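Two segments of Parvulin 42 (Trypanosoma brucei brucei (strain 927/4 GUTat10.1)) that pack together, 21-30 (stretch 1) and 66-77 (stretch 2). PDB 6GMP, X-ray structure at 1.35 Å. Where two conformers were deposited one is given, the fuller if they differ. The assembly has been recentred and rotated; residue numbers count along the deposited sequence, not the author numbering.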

# COMPACT_ATOMS: atom_id res chain seq x y z
N PRO A 21 -13.59 7.05 -3.10
CA PRO A 21 -12.61 7.98 -2.54
C PRO A 21 -12.94 8.38 -1.10
O PRO A 21 -13.22 9.55 -0.82
CB PRO A 21 -12.72 9.18 -3.48
CG PRO A 21 -14.15 9.16 -3.92
CD PRO A 21 -14.54 7.72 -4.01
N SER A 22 -12.92 7.40 -0.21
CA SER A 22 -13.07 7.63 1.22
C SER A 22 -12.13 6.67 1.93
O SER A 22 -11.96 5.53 1.50
CB SER A 22 -14.52 7.37 1.66
OG SER A 22 -15.41 8.27 1.04
N SER A 23 -11.52 7.13 3.02
CA SER A 23 -10.69 6.22 3.81
C SER A 23 -11.54 5.20 4.53
O SER A 23 -12.59 5.52 5.10
CB SER A 23 -9.87 6.97 4.85
OG SER A 23 -8.99 6.07 5.50
N LEU A 24 -11.04 3.97 4.53
CA LEU A 24 -11.66 2.88 5.29
C LEU A 24 -10.76 2.40 6.43
O LEU A 24 -11.05 1.38 7.07
CB LEU A 24 -12.01 1.74 4.36
CG LEU A 24 -13.12 2.05 3.34
CD1 LEU A 24 -13.38 0.84 2.46
CD2 LEU A 24 -14.40 2.49 4.02
N ALA A 25 -9.67 3.12 6.69
CA ALA A 25 -8.77 2.80 7.79
C ALA A 25 -9.37 3.24 9.11
O ALA A 25 -10.09 4.23 9.15
CB ALA A 25 -7.45 3.49 7.59
N PRO A 26 -9.07 2.52 10.21
CA PRO A 26 -9.62 2.89 11.52
C PRO A 26 -9.32 4.33 11.95
O PRO A 26 -10.13 4.98 12.61
CB PRO A 26 -8.91 1.92 12.47
CG PRO A 26 -8.64 0.72 11.65
CD PRO A 26 -8.35 1.24 10.26
N ARG A 27 -8.13 4.80 11.60
CA ARG A 27 -7.63 6.10 12.03
C ARG A 27 -8.54 7.26 11.61
O ARG A 27 -8.75 8.21 12.37
CB ARG A 27 -6.22 6.22 11.43
CG ARG A 27 -5.63 7.58 11.26
CD ARG A 27 -4.21 7.43 10.72
NE ARG A 27 -4.19 6.97 9.33
CZ ARG A 27 -4.43 7.76 8.29
NH1 ARG A 27 -4.69 9.05 8.47
NH2 ARG A 27 -4.41 7.26 7.06
N ASN A 28 -9.14 7.14 10.43
CA ASN A 28 -9.89 8.23 9.83
C ASN A 28 -11.02 7.70 8.95
O ASN A 28 -11.31 8.24 7.89
CB ASN A 28 -8.95 9.11 9.01
CG ASN A 28 -8.35 8.39 7.82
OD1 ASN A 28 -8.30 7.16 7.78
ND2 ASN A 28 -7.89 9.16 6.84
N LYS A 29 -11.65 6.63 9.41
CA LYS A 29 -12.76 6.01 8.71
C LYS A 29 -13.78 7.05 8.26
O LYS A 29 -14.26 7.85 9.06
CB LYS A 29 -13.44 5.00 9.63
CG LYS A 29 -14.60 4.24 9.01
CD LYS A 29 -14.11 3.18 8.04
CE LYS A 29 -14.16 1.79 8.67
NZ LYS A 29 -13.63 0.74 7.74
N GLY A 30 -14.08 7.06 6.97
CA GLY A 30 -15.10 7.95 6.44
C GLY A 30 -14.55 9.27 5.92
O GLY A 30 -15.30 10.05 5.33
N VAL A 66 1.77 1.84 7.48
CA VAL A 66 0.36 1.51 7.33
C VAL A 66 -0.47 2.29 8.35
O VAL A 66 -1.48 2.93 8.01
CB VAL A 66 0.10 -0.01 7.52
CG1 VAL A 66 -1.40 -0.29 7.51
CG2 VAL A 66 0.83 -0.85 6.45
N ARG A 67 -0.05 2.22 9.61
CA ARG A 67 -0.76 2.91 10.69
C ARG A 67 -0.84 4.42 10.48
O ARG A 67 -1.85 5.03 10.80
CB ARG A 67 -0.13 2.60 12.04
CG ARG A 67 -0.30 1.18 12.46
CD ARG A 67 0.52 0.86 13.67
NE ARG A 67 0.32 -0.52 14.09
CZ ARG A 67 1.04 -1.13 15.02
NH1 ARG A 67 2.01 -0.48 15.65
NH2 ARG A 67 0.79 -2.39 15.32
N ASP A 68 0.22 5.00 9.92
CA ASP A 68 0.29 6.45 9.75
C ASP A 68 -0.40 6.95 8.49
O ASP A 68 -0.90 8.07 8.47
CB ASP A 68 1.75 6.92 9.74
CG ASP A 68 2.45 6.75 11.08
OD1 ASP A 68 1.76 6.56 12.11
OD2 ASP A 68 3.69 6.80 11.08
N PHE A 69 -0.47 6.13 7.44
CA PHE A 69 -0.83 6.63 6.12
C PHE A 69 -1.86 5.82 5.33
O PHE A 69 -2.48 6.37 4.43
CB PHE A 69 0.41 6.80 5.23
CG PHE A 69 1.39 7.83 5.72
CD1 PHE A 69 1.13 9.19 5.57
CD2 PHE A 69 2.58 7.45 6.31
CE1 PHE A 69 2.03 10.14 6.01
CE2 PHE A 69 3.49 8.39 6.76
CZ PHE A 69 3.22 9.74 6.61
N SER A 70 -2.04 4.53 5.61
CA SER A 70 -2.90 3.74 4.73
C SER A 70 -4.36 4.14 4.88
O SER A 70 -4.84 4.44 5.98
CB SER A 70 -2.77 2.24 4.96
OG SER A 70 -3.51 1.58 3.94
N GLU A 71 -5.07 4.13 3.76
CA GLU A 71 -6.47 4.49 3.69
C GLU A 71 -7.34 3.29 3.30
O GLU A 71 -8.52 3.42 3.05
CB GLU A 71 -6.64 5.67 2.73
CG GLU A 71 -6.00 6.92 3.30
CD GLU A 71 -5.77 8.04 2.31
OE1 GLU A 71 -5.91 7.85 1.08
OE2 GLU A 71 -5.42 9.14 2.78
N CYS A 72 -6.71 2.11 3.27
CA CYS A 72 -7.39 0.86 2.95
C CYS A 72 -8.00 0.25 4.20
O CYS A 72 -7.46 0.39 5.30
CB CYS A 72 -6.40 -0.12 2.34
SG CYS A 72 -7.09 -1.73 1.92
N GLY A 73 -9.11 -0.46 4.04
CA GLY A 73 -9.72 -1.17 5.14
C GLY A 73 -8.79 -2.19 5.76
O GLY A 73 -8.94 -2.52 6.95
N SER A 74 -7.83 -2.68 4.99
CA SER A 74 -6.85 -3.64 5.52
C SER A 74 -6.04 -3.05 6.67
O SER A 74 -5.39 -3.78 7.41
CB SER A 74 -5.91 -4.12 4.43
OG SER A 74 -5.16 -3.05 3.89
N ALA A 75 -6.07 -1.73 6.82
CA ALA A 75 -5.36 -1.10 7.93
C ALA A 75 -5.92 -1.57 9.28
O ALA A 75 -5.24 -1.44 10.30
CB ALA A 75 -5.41 0.42 7.81
N LYS A 76 -7.13 -2.14 9.31
CA LYS A 76 -7.69 -2.63 10.56
C LYS A 76 -6.94 -3.87 11.05
O LYS A 76 -7.10 -4.29 12.19
CB LYS A 76 -9.19 -2.92 10.42
CG LYS A 76 -9.53 -4.22 9.71
CD LYS A 76 -11.05 -4.44 9.67
CE LYS A 76 -11.63 -4.17 8.29
NZ LYS A 76 -11.60 -2.73 7.91
N ARG A 77 -6.13 -4.45 10.16
CA ARG A 77 -5.23 -5.54 10.55
C ARG A 77 -3.81 -5.19 10.10
O ARG A 77 -3.04 -6.03 9.64
CB ARG A 77 -5.68 -6.89 9.97
CG ARG A 77 -6.83 -7.56 10.73
CD ARG A 77 -6.56 -7.68 12.25
NE ARG A 77 -7.49 -6.85 13.01
CZ ARG A 77 -8.62 -7.29 13.56
NH1 ARG A 77 -8.97 -8.57 13.48
NH2 ARG A 77 -9.41 -6.45 14.23
O HOH W 1 -4.01 4.08 8.58
O HOH W 2 -5.35 9.43 5.44

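The most unusual feature of this contact is an arginine from a loop lying across the backbone of residues 67-70, whose carbonyl oxygens gather around it. The CA-to-CB bond of R27 points toward stretch 2; t rotamers at chi1 and chi2 extend the chain, and a p rotamer at chi3 then turns it, bringing the guanidinium to backbone oxygens. R27 NH2 donates a hydrogen bond to S70 O at 3.1 Å, near the plane of the group, while D68 O lies over one face, 3.5 Å from R27 CZ. A planar cation with several N-H groups suits such a place, because it attracts carbonyl oxygens electrostatically even where no hydrogen bond forms. Two waters extend the reach: water 1 accepts from R27 NE, and its O lies 2.8 Å from both V66 O and S70 O; water 2 accepts from R27 NH2 and donates to E71 OE2, linking the arginine to a carboxylate without direct contact.

The backbones meet through a single direct hydrogen bond, L24 N to E71 O, at 3.0 Å and nearly linear. Nearby, G73 CA approaches L24 O at 3.5 Å in a CA-H...O contact. S23 supports this stretch from within: its OG donates to N28 OD1 and accepts from A25 N, so the small hydroxyl holds the loop's shape while packing against E71, with S23 OG 3.5 Å from E71 CA.

Beside these polar contacts lies a small apolar patch. A25 CB and A75 CB sit 3.7 Å apart, their short side chains allowing the backbones to come close, and P26 CD lies 3.9 Å from A75 CB. The proline ring also packs against the 3-10 segment, P26 CG reaching K76 CA at 3.6 Å.

K29 NZ and K76 NZ come within 4.0 Å despite like charges; each ammonium donates to a carbonyl of its own stretch, L24 O and G73 O respectively.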